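Local coordinates for protein beta-glucuronidase (uncultured Clostridium sp., PDB 6U7J) that hydrolyses beta-D-glucuronides as a gut microbial glycoside hydrolase of family 2, probably able to reactivate estrogens by releasing them from their glucuronide conjugates, at residues C151-H156 / F174-F179; R469-Y474 / P485-D490; Y527-I532 / K580-A585; F553-T558 / G567-I572. One frame throughout, in Å; residues are numbered along the deposited sequence.

Contact 1: residues C151-H156 / F174-F179; sequences CLPVGH and FDFDFF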
# COMPACT_ATOMS: atom_id res chain seq x y z
N CYS B 151 33.12 13.23 -18.13
CA CYS B 151 31.80 12.99 -18.70
C CYS B 151 30.80 13.93 -18.04
O CYS B 151 31.07 14.52 -16.99
CB CYS B 151 31.38 11.53 -18.49
SG CYS B 151 32.52 10.33 -19.22
N LEU B 152 29.63 14.03 -18.65
CA LEU B 152 28.50 14.75 -18.08
C LEU B 152 27.27 13.85 -18.21
O LEU B 152 26.83 13.57 -19.34
CB LEU B 152 28.28 16.09 -18.77
CG LEU B 152 29.42 17.11 -18.75
CD1 LEU B 152 28.94 18.35 -19.45
CD2 LEU B 152 29.86 17.46 -17.33
N PRO B 153 26.67 13.39 -17.11
CA PRO B 153 27.01 13.63 -15.71
C PRO B 153 28.38 13.11 -15.31
O PRO B 153 28.95 12.24 -15.96
CB PRO B 153 25.92 12.88 -14.94
CG PRO B 153 24.78 12.76 -15.89
CD PRO B 153 25.44 12.59 -17.24
N VAL B 154 28.90 13.65 -14.23
CA VAL B 154 30.23 13.31 -13.74
C VAL B 154 30.15 12.03 -12.92
O VAL B 154 29.20 11.82 -12.15
CB VAL B 154 30.76 14.51 -12.92
CG1 VAL B 154 31.81 14.09 -11.93
CG2 VAL B 154 31.29 15.61 -13.87
N GLY B 155 31.14 11.15 -13.08
CA GLY B 155 31.27 9.99 -12.20
C GLY B 155 32.71 9.52 -12.11
O GLY B 155 33.60 10.22 -12.58
N HIS B 156 32.96 8.37 -11.48
CA HIS B 156 34.28 7.76 -11.59
C HIS B 156 34.19 6.29 -11.21
O HIS B 156 33.23 5.86 -10.55
CB HIS B 156 35.33 8.48 -10.72
CG HIS B 156 35.09 8.37 -9.25
ND1 HIS B 156 34.23 9.21 -8.57
CD2 HIS B 156 35.61 7.52 -8.33
CE1 HIS B 156 34.22 8.87 -7.29
NE2 HIS B 156 35.05 7.86 -7.11
N PHE B 174 29.13 7.77 -8.38
CA PHE B 174 28.66 9.09 -8.77
C PHE B 174 27.85 9.66 -7.61
O PHE B 174 27.46 8.95 -6.68
CB PHE B 174 27.83 9.07 -10.06
CG PHE B 174 26.74 8.02 -10.11
CD1 PHE B 174 26.92 6.85 -10.85
CD2 PHE B 174 25.53 8.21 -9.44
CE1 PHE B 174 25.93 5.88 -10.89
CE2 PHE B 174 24.54 7.24 -9.49
CZ PHE B 174 24.73 6.07 -10.21
N ASP B 175 27.61 10.98 -7.67
CA ASP B 175 26.92 11.71 -6.62
C ASP B 175 25.66 12.41 -7.12
O ASP B 175 25.23 13.41 -6.55
CB ASP B 175 27.85 12.72 -5.96
CG ASP B 175 28.93 12.05 -5.13
OD1 ASP B 175 30.04 11.86 -5.66
OD2 ASP B 175 28.65 11.69 -3.97
N PHE B 176 25.06 11.92 -8.19
CA PHE B 176 23.72 12.36 -8.54
C PHE B 176 22.70 11.30 -8.10
O PHE B 176 23.03 10.13 -7.89
CB PHE B 176 23.59 12.64 -10.05
CG PHE B 176 24.02 11.50 -10.94
CD1 PHE B 176 23.15 10.46 -11.23
CD2 PHE B 176 25.29 11.49 -11.51
CE1 PHE B 176 23.55 9.41 -12.05
CE2 PHE B 176 25.69 10.44 -12.34
CZ PHE B 176 24.83 9.41 -12.62
N ASP B 177 21.47 11.76 -7.92
CA ASP B 177 20.39 10.91 -7.41
C ASP B 177 20.10 9.76 -8.36
O ASP B 177 20.28 8.57 -8.03
CB ASP B 177 19.13 11.77 -7.23
CG ASP B 177 18.35 11.39 -5.98
OD1 ASP B 177 17.30 12.02 -5.70
OD2 ASP B 177 18.78 10.43 -5.29
N PHE B 178 19.70 10.10 -9.58
CA PHE B 178 18.88 9.26 -10.43
C PHE B 178 19.65 8.05 -10.93
O PHE B 178 20.88 8.08 -11.05
CB PHE B 178 18.33 10.08 -11.60
CG PHE B 178 19.39 10.85 -12.38
CD1 PHE B 178 19.81 12.12 -11.95
CD2 PHE B 178 19.92 10.33 -13.57
CE1 PHE B 178 20.76 12.84 -12.68
CE2 PHE B 178 20.87 11.04 -14.31
CZ PHE B 178 21.29 12.30 -13.87
N PHE B 179 18.92 6.97 -11.20
CA PHE B 179 19.52 5.71 -11.62
C PHE B 179 20.26 5.87 -12.95
O PHE B 179 19.77 6.53 -13.87
CB PHE B 179 18.43 4.63 -11.74
CG PHE B 179 18.97 3.24 -11.88
CD1 PHE B 179 19.22 2.71 -13.15
CD2 PHE B 179 19.27 2.48 -10.77
CE1 PHE B 179 19.74 1.43 -13.30
CE2 PHE B 179 19.80 1.18 -10.91
CZ PHE B 179 20.04 0.67 -12.18
O HOH W 1 29.16 12.34 -9.61

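Contact 2: residues R469-Y474 / P485-D490; sequences RYFGWY and PSLKTD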
# COMPACT_ATOMS: atom_id res chain seq x y z
N ARG B 469 16.38 23.97 -2.17
CA ARG B 469 16.29 24.16 -0.73
C ARG B 469 15.24 23.22 -0.17
O ARG B 469 14.11 23.19 -0.66
CB ARG B 469 15.93 25.61 -0.39
CG ARG B 469 17.14 26.55 -0.42
CD ARG B 469 18.17 26.09 0.58
NE ARG B 469 19.40 26.86 0.58
CZ ARG B 469 20.54 26.43 0.04
NH1 ARG B 469 20.58 25.25 -0.57
NH2 ARG B 469 21.64 27.17 0.12
N TYR B 470 15.62 22.46 0.85
CA TYR B 470 14.78 21.41 1.41
C TYR B 470 14.64 21.60 2.91
O TYR B 470 14.87 20.69 3.72
CB TYR B 470 15.35 20.04 1.09
CG TYR B 470 15.32 19.69 -0.37
CD1 TYR B 470 14.20 19.09 -0.92
CD2 TYR B 470 16.41 19.94 -1.20
CE1 TYR B 470 14.15 18.74 -2.24
CE2 TYR B 470 16.38 19.58 -2.55
CZ TYR B 470 15.24 18.98 -3.06
OH TYR B 470 15.15 18.61 -4.37
N PHE B 471 14.28 22.81 3.31
CA PHE B 471 13.91 23.04 4.69
C PHE B 471 12.68 22.20 5.04
O PHE B 471 11.74 22.10 4.25
CB PHE B 471 13.65 24.53 4.92
CG PHE B 471 14.91 25.37 4.80
CD1 PHE B 471 15.96 25.21 5.68
CD2 PHE B 471 15.03 26.32 3.80
CE1 PHE B 471 17.12 25.98 5.57
CE2 PHE B 471 16.17 27.10 3.69
CZ PHE B 471 17.21 26.93 4.58
N GLY B 472 12.72 21.57 6.20
CA GLY B 472 11.72 20.60 6.58
C GLY B 472 12.00 19.18 6.10
O GLY B 472 11.22 18.27 6.42
N TRP B 473 13.08 18.98 5.32
CA TRP B 473 13.45 17.64 4.89
C TRP B 473 14.92 17.36 5.16
O TRP B 473 15.25 16.66 6.11
CB TRP B 473 13.11 17.42 3.41
CG TRP B 473 13.18 15.96 3.09
CD1 TRP B 473 14.18 15.32 2.42
CD2 TRP B 473 12.24 14.95 3.48
NE1 TRP B 473 13.90 13.98 2.35
CE2 TRP B 473 12.72 13.73 3.00
CE3 TRP B 473 11.02 14.98 4.18
CZ2 TRP B 473 12.04 12.52 3.20
CZ3 TRP B 473 10.34 13.78 4.37
CH2 TRP B 473 10.84 12.58 3.89
N TYR B 474 15.83 17.90 4.33
CA TYR B 474 17.26 17.70 4.58
C TYR B 474 17.76 18.59 5.71
O TYR B 474 18.76 18.24 6.36
CB TYR B 474 18.08 17.96 3.30
CG TYR B 474 17.84 16.91 2.24
CD1 TYR B 474 17.92 15.55 2.56
CD2 TYR B 474 17.50 17.27 0.94
CE1 TYR B 474 17.68 14.57 1.60
CE2 TYR B 474 17.25 16.30 -0.02
CZ TYR B 474 17.34 14.96 0.32
OH TYR B 474 17.09 14.00 -0.63
N PRO B 485 10.38 30.35 8.54
CA PRO B 485 11.49 31.26 8.88
C PRO B 485 12.77 30.93 8.15
O PRO B 485 13.45 31.85 7.67
CB PRO B 485 11.65 31.06 10.39
CG PRO B 485 10.36 30.54 10.84
CD PRO B 485 9.84 29.68 9.74
N SER B 486 13.14 29.65 8.06
CA SER B 486 14.42 29.30 7.45
C SER B 486 14.47 29.70 5.98
O SER B 486 15.49 30.19 5.51
CB SER B 486 14.69 27.80 7.60
OG SER B 486 14.83 27.47 8.96
N LEU B 487 13.38 29.48 5.25
CA LEU B 487 13.42 29.77 3.82
C LEU B 487 13.36 31.28 3.57
O LEU B 487 14.10 31.78 2.71
CB LEU B 487 12.28 29.06 3.09
CG LEU B 487 12.43 29.18 1.57
CD1 LEU B 487 13.70 28.48 1.07
CD2 LEU B 487 11.21 28.67 0.81
N LYS B 488 12.51 32.00 4.31
CA LYS B 488 12.46 33.45 4.15
C LYS B 488 13.83 34.07 4.41
O LYS B 488 14.30 34.90 3.62
CB LYS B 488 11.43 34.07 5.10
CG LYS B 488 11.12 35.54 4.80
CD LYS B 488 10.08 36.07 5.80
CE LYS B 488 9.90 37.59 5.71
NZ LYS B 488 9.83 38.01 4.30
N THR B 489 14.49 33.65 5.48
CA THR B 489 15.81 34.18 5.80
C THR B 489 16.81 33.86 4.69
O THR B 489 17.58 34.72 4.25
CB THR B 489 16.30 33.61 7.13
OG1 THR B 489 15.48 34.10 8.19
CG2 THR B 489 17.74 34.01 7.39
N ASP B 490 16.80 32.61 4.22
CA ASP B 490 17.75 32.24 3.18
C ASP B 490 17.45 32.99 1.88
O ASP B 490 18.37 33.50 1.24
CB ASP B 490 17.72 30.72 2.96
CG ASP B 490 18.99 30.21 2.29
OD1 ASP B 490 20.08 30.37 2.87
OD2 ASP B 490 18.89 29.66 1.18
O HOH W 2 22.15 29.38 2.07

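Contact 3: residues Y527-I532 / K580-A585; sequences YQKRCI and KTAAFA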
# COMPACT_ATOMS: atom_id res chain seq x y z
N TYR B 527 2.25 15.37 5.51
CA TYR B 527 3.47 16.12 5.74
C TYR B 527 3.95 16.78 4.45
O TYR B 527 4.39 17.94 4.46
CB TYR B 527 4.56 15.22 6.32
CG TYR B 527 5.79 15.99 6.72
CD1 TYR B 527 5.94 16.46 8.02
CD2 TYR B 527 6.77 16.31 5.79
CE1 TYR B 527 7.07 17.19 8.39
CE2 TYR B 527 7.89 17.04 6.14
CZ TYR B 527 8.04 17.48 7.44
OH TYR B 527 9.15 18.21 7.78
N GLN B 528 3.88 16.06 3.32
CA GLN B 528 4.26 16.67 2.05
C GLN B 528 3.46 17.94 1.80
O GLN B 528 4.02 18.96 1.35
CB GLN B 528 4.07 15.69 0.90
CG GLN B 528 4.68 16.13 -0.42
CD GLN B 528 4.39 15.15 -1.55
OE1 GLN B 528 3.28 14.65 -1.69
NE2 GLN B 528 5.40 14.89 -2.37
N LYS B 529 2.16 17.91 2.09
CA LYS B 529 1.34 19.08 1.84
C LYS B 529 1.76 20.25 2.73
O LYS B 529 1.88 21.39 2.25
CB LYS B 529 -0.13 18.75 2.02
CG LYS B 529 -1.07 19.90 1.69
CD LYS B 529 -2.14 19.99 2.75
CE LYS B 529 -3.32 20.85 2.35
NZ LYS B 529 -3.42 22.03 3.26
N ARG B 530 2.00 19.98 4.02
CA ARG B 530 2.36 21.04 4.97
C ARG B 530 3.77 21.58 4.68
O ARG B 530 4.02 22.79 4.76
CB ARG B 530 2.28 20.53 6.41
CG ARG B 530 0.88 20.10 6.91
CD ARG B 530 0.00 21.30 7.21
NE ARG B 530 0.56 22.10 8.31
CZ ARG B 530 1.04 23.33 8.17
NH1 ARG B 530 1.02 23.93 6.98
NH2 ARG B 530 1.54 23.97 9.21
N CYS B 531 4.72 20.68 4.37
CA CYS B 531 6.07 21.12 4.06
C CYS B 531 6.07 22.11 2.90
O CYS B 531 6.75 23.15 2.95
CB CYS B 531 6.92 19.88 3.74
SG CYS B 531 8.59 20.18 3.17
N ILE B 532 5.27 21.84 1.86
CA ILE B 532 5.21 22.71 0.70
C ILE B 532 4.47 24.01 1.03
O ILE B 532 4.88 25.10 0.60
CB ILE B 532 4.56 21.95 -0.49
CG1 ILE B 532 5.56 20.93 -1.04
CG2 ILE B 532 4.14 22.88 -1.61
CD1 ILE B 532 5.01 20.18 -2.20
N LYS B 580 -0.91 12.33 -5.40
CA LYS B 580 -1.05 12.22 -3.95
C LYS B 580 -1.84 13.44 -3.46
O LYS B 580 -2.17 14.34 -4.23
CB LYS B 580 0.33 12.12 -3.30
CG LYS B 580 1.33 11.24 -4.10
CD LYS B 580 2.71 11.10 -3.43
CE LYS B 580 3.70 10.37 -4.35
NZ LYS B 580 5.10 10.36 -3.83
N THR B 581 -2.13 13.49 -2.14
CA THR B 581 -3.03 14.54 -1.63
C THR B 581 -2.52 15.95 -1.92
O THR B 581 -3.29 16.83 -2.30
CB THR B 581 -3.27 14.40 -0.13
OG1 THR B 581 -2.02 14.50 0.57
CG2 THR B 581 -3.90 13.08 0.20
N ALA B 582 -1.21 16.18 -1.75
CA ALA B 582 -0.69 17.53 -1.92
C ALA B 582 -0.97 18.09 -3.32
O ALA B 582 -1.11 19.31 -3.48
CB ALA B 582 0.81 17.56 -1.64
N ALA B 583 -1.08 17.22 -4.33
CA ALA B 583 -1.35 17.71 -5.68
C ALA B 583 -2.59 18.59 -5.72
O ALA B 583 -2.63 19.59 -6.44
CB ALA B 583 -1.51 16.54 -6.66
N PHE B 584 -3.61 18.24 -4.93
CA PHE B 584 -4.87 18.96 -4.98
C PHE B 584 -4.75 20.33 -4.33
O PHE B 584 -5.35 21.30 -4.80
CB PHE B 584 -5.98 18.12 -4.33
CG PHE B 584 -6.36 16.92 -5.14
CD1 PHE B 584 -7.29 17.03 -6.16
CD2 PHE B 584 -5.74 15.69 -4.92
CE1 PHE B 584 -7.62 15.93 -6.95
CE2 PHE B 584 -6.06 14.60 -5.70
CZ PHE B 584 -6.99 14.71 -6.72
N ALA B 585 -3.96 20.42 -3.26
CA ALA B 585 -3.71 21.72 -2.65
C ALA B 585 -2.86 22.59 -3.55
O ALA B 585 -3.13 23.79 -3.71
CB ALA B 585 -3.05 21.55 -1.28
O HOH W 3 0.73 14.47 -0.59

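Contact 4: residues F553-T558 / G567-I572; sequences FADFMT and GNKKGI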
# COMPACT_ATOMS: atom_id res chain seq x y z
N PHE B 553 8.09 16.14 -10.06
CA PHE B 553 6.81 15.93 -10.72
C PHE B 553 6.25 14.56 -10.37
O PHE B 553 5.10 14.43 -9.94
CB PHE B 553 7.02 16.08 -12.24
CG PHE B 553 5.79 15.81 -13.04
CD1 PHE B 553 5.67 14.63 -13.76
CD2 PHE B 553 4.75 16.73 -13.08
CE1 PHE B 553 4.53 14.37 -14.50
CE2 PHE B 553 3.60 16.49 -13.81
CZ PHE B 553 3.49 15.31 -14.53
N ALA B 554 7.07 13.51 -10.53
CA ALA B 554 6.66 12.13 -10.33
C ALA B 554 7.77 11.34 -9.65
O ALA B 554 8.96 11.59 -9.87
CB ALA B 554 6.30 11.43 -11.66
N ASP B 555 7.37 10.39 -8.80
CA ASP B 555 8.30 9.42 -8.25
C ASP B 555 9.15 8.84 -9.39
O ASP B 555 8.63 8.55 -10.46
CB ASP B 555 7.53 8.30 -7.51
CG ASP B 555 6.73 8.82 -6.28
OD1 ASP B 555 7.00 9.93 -5.79
OD2 ASP B 555 5.82 8.10 -5.79
N PHE B 556 10.46 8.71 -9.16
CA PHE B 556 11.38 8.22 -10.20
C PHE B 556 12.45 7.35 -9.57
O PHE B 556 12.66 7.37 -8.36
CB PHE B 556 12.03 9.38 -10.97
CG PHE B 556 12.88 10.27 -10.11
CD1 PHE B 556 14.24 10.01 -9.95
CD2 PHE B 556 12.31 11.39 -9.48
CE1 PHE B 556 15.03 10.84 -9.15
CE2 PHE B 556 13.10 12.23 -8.69
CZ PHE B 556 14.45 11.96 -8.52
N MET B 557 13.16 6.60 -10.41
CA MET B 557 14.11 5.62 -9.90
C MET B 557 15.45 6.27 -9.60
O MET B 557 15.86 7.22 -10.27
CB MET B 557 14.33 4.47 -10.89
CG MET B 557 13.63 3.18 -10.49
SD MET B 557 14.12 2.48 -8.89
CE MET B 557 15.73 1.82 -9.26
N THR B 558 16.13 5.74 -8.58
CA THR B 558 17.45 6.21 -8.16
C THR B 558 18.37 5.01 -7.99
O THR B 558 17.92 3.86 -7.85
CB THR B 558 17.42 6.96 -6.83
OG1 THR B 558 17.12 6.03 -5.78
CG2 THR B 558 16.38 8.08 -6.82
N GLY B 567 13.46 4.12 -4.88
CA GLY B 567 13.69 5.32 -5.65
C GLY B 567 13.34 6.58 -4.88
O GLY B 567 13.24 6.60 -3.65
N ASN B 568 13.16 7.66 -5.63
CA ASN B 568 12.84 8.96 -5.04
C ASN B 568 11.33 9.11 -4.98
O ASN B 568 10.64 8.99 -6.01
CB ASN B 568 13.47 10.09 -5.85
CG ASN B 568 13.33 11.44 -5.18
OD1 ASN B 568 12.22 11.84 -4.81
ND2 ASN B 568 14.44 12.14 -5.00
N LYS B 569 10.81 9.36 -3.78
CA LYS B 569 9.38 9.44 -3.54
C LYS B 569 8.89 10.87 -3.32
O LYS B 569 7.79 11.08 -2.80
CB LYS B 569 9.00 8.56 -2.34
CG LYS B 569 9.01 7.05 -2.63
CD LYS B 569 8.21 6.73 -3.89
CE LYS B 569 7.83 5.27 -3.97
NZ LYS B 569 8.87 4.50 -4.70
N LYS B 570 9.70 11.87 -3.72
CA LYS B 570 9.26 13.27 -3.60
C LYS B 570 8.26 13.67 -4.68
O LYS B 570 7.83 14.83 -4.69
CB LYS B 570 10.45 14.23 -3.65
CG LYS B 570 11.51 14.00 -2.56
CD LYS B 570 12.36 15.25 -2.37
CE LYS B 570 13.32 15.07 -1.21
NZ LYS B 570 14.18 13.89 -1.45
N GLY B 571 7.90 12.76 -5.58
CA GLY B 571 6.89 13.05 -6.58
C GLY B 571 5.59 13.61 -6.00
O GLY B 571 5.13 13.16 -4.94
N ILE B 572 5.04 14.63 -6.66
CA ILE B 572 3.68 15.07 -6.39
C ILE B 572 2.71 14.07 -7.00
O ILE B 572 1.59 13.89 -6.49
CB ILE B 572 3.47 16.50 -6.95
CG1 ILE B 572 4.11 17.55 -6.02
CG2 ILE B 572 2.02 16.85 -7.10
CD1 ILE B 572 3.89 17.27 -4.52

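Contact 1: residues C151-H156 / F174-F179
F176 carries this meeting of two loops in the sugar-binding domain. From CB, its CG stands in the crowded position between the backbone N and the carbonyl carbon (chi1 54°), which swings the ring toward P153 and V154. CD2 reaches CB of P153 at 3.8 Å. CE2, one atom further out, comes closer, 3.6 Å from the same P153 CB. The carbonyl of V154 lies in the ring plane, at the edge, with O 3.8 Å from F176 CE2. CD1 on the other flank lies over the centre of the F178 ring, 3.5 Å above its plane. At the tip, CZ rests on a face of F174, displaced toward that ring's rim. P153, which follows a cis peptide bond, meets both F176 and F178: its CG lies at the edge of the F178 ring, 4.1 Å from CZ. V154 O is also held by a water, 2.6 Å from it, which in turn accepts from D175 N, so the polar backbone is joined beside the apolar patch. The 151-156 loop leads into strand 156-158, where H156 shares a backbone hydrogen bond with K173, just ahead of F174. L152 packs on Y391 and H392 of helix 386-403, and F178 meets H307 and Y342, bringing both loops against the TIM barrel.

Contact 2: residues R469-Y474 / P485-D490
R469 and F471 leave the loop after barrel strand 465-468 and meet the helix that follows it, 480-498, within one beta-alpha unit of the TIM barrel. The guanidinium makes a salt bridge edge-on: R469 NE donates to D490 OD2 at 2.9 Å, with an N-H...O angle of 155°. OD2 lies near the guanidinium plane, yet R469 meets it from above the carboxylate plane, so the two flat groups are tilted against each other. A water closes a second path, accepting from R469 NH2 at 3.0 Å and donating to D490 OD1 at 2.4 Å. Beside this polar pair, CB of S486 sits over one face of the F471 ring, 3.6 Å from its centroid, in a CH-pi contact. L487 CD1 arrives at the ring edge instead, 3.7 Å from F471 CD2, and also touches R469 CB.

Further out, R469 is bent at chi2 (-59°), and its NH1 and NH2 donate to N450 O and V451 O. D490 CG is anti to its backbone N (chi1 -159°), and OD2 takes a second bond from W494 NE1. The hydroxyl of S486 turns back to R482 O, leaving its methylene for the aromatic face. With two donors on OD2 and one water on OD1, D490 is probably kept as a carboxylate, its charge balanced by an arginine that also holds two backbone carbonyls.

Contact 3: residues Y527-I532 / K580-A585
Two helices of the TIM barrel domain, 525-540 and the C-terminal 581-592, run side by side here. The axes of segments 527-532 and 581-585 approach to 8.7 Å, their N-to-C directions 35° apart. The tight part centres on A582, whose small side chain lets the backbones close up. Its CB points at the other helix and lies 3.8 Å from K529 CA, while the CA atoms of K529 and A582 are 4.5 Å apart. Q528 completes this buried side. Its CG is anti to the backbone N (chi1 -169°) and the chain runs on extended, so that OE1 lies 3.8 Å from A582 CB and also beside CD of K580. The extended chain of K580 crosses Q528 at about a right angle and carries NZ to T511 O, G571 O and the carboxylate of D555. Q528 NE2 likewise donates to G571 O, so both long side chains end on the same carbonyl.

The looser side is formed by K529 and A585. The lysine starts toward the other helix, bends at chi2 and chi4, and brushes A585 with its methylenes, CE 3.7 Å from A585 CB, before its end leads away to a salt bridge with E533. Elsewhere on their helix, T581 and F584 pack on T581 and E526 of a third subunit. At the start of helix 581-592 one water links the two segments: it donates to Q528 OE1 at 2.8 Å and accepts from A582 N, also at 2.8 Å.

Contact 4: residues F553-T558 / G567-I572
F556 holds its ring in the crowded position between backbone N and carbonyl carbon (chi1 62°), and N568 sets CG anti to its own N (chi1 -172°); together these torsions lay the asparagine along the phenylalanine. The backbones form a single antiparallel beta bridge, a hydrogen-bonded pair in the loop after the barrel strand 545-551. N568 N donates to F556 O at 2.8 Å, nearly along the C=O axis, and F556 N returns a longer bond to N568 O at 3.2 Å. N568 CB makes a CH-pi contact over one ring face, 3.4 Å from F556 CZ. The amide continues across the rim with its plane only 22° from the ring's, and its ND2 goes on to D177. T558 also packs on N568, CG2 lying 3.7 Å from N568 CB.

D555, whose OD1 is taken by K580, crosses K569 at about a right angle: OD2 lies 3.3 Å from K569 CD, whereas the lysine NZ bonds V565 O. N568-K569-K570 matches the Asn-x-Lys motif with which related beta-glucuronidases recognise the glucuronate carboxylate. It is thus consistent with a substrate-recognition loop, in which D510 and Y474 hold K570 NZ. An Asx turn joins the motif's outer residues, K570 N donating to N568 OD1 at 2.7 Å.

In the fold
Contacts 1, 3 and 4 are buried, whereas contact 2 is partly so; its centre, like that of contact 3, lies about 27 Å from the chain's centre, against about 16 and 18 Å for the centres of contacts 1 and 4. Contact 1 belongs to the sugar-binding domain and is mostly aromatic; the other three sit in the TIM barrel domain, where contact 2 mixes a salt bridge with ring packing, contact 3 relies on helix packing and contact 4 on backbone pairing. Contact 4 touches each of the others, reaching contact 1 also through F179 N and M557 O, whereas contact 1 touches neither contact 2 nor contact 3. Contacts 2 and 3 share the bond from Y527 OH to G472 O.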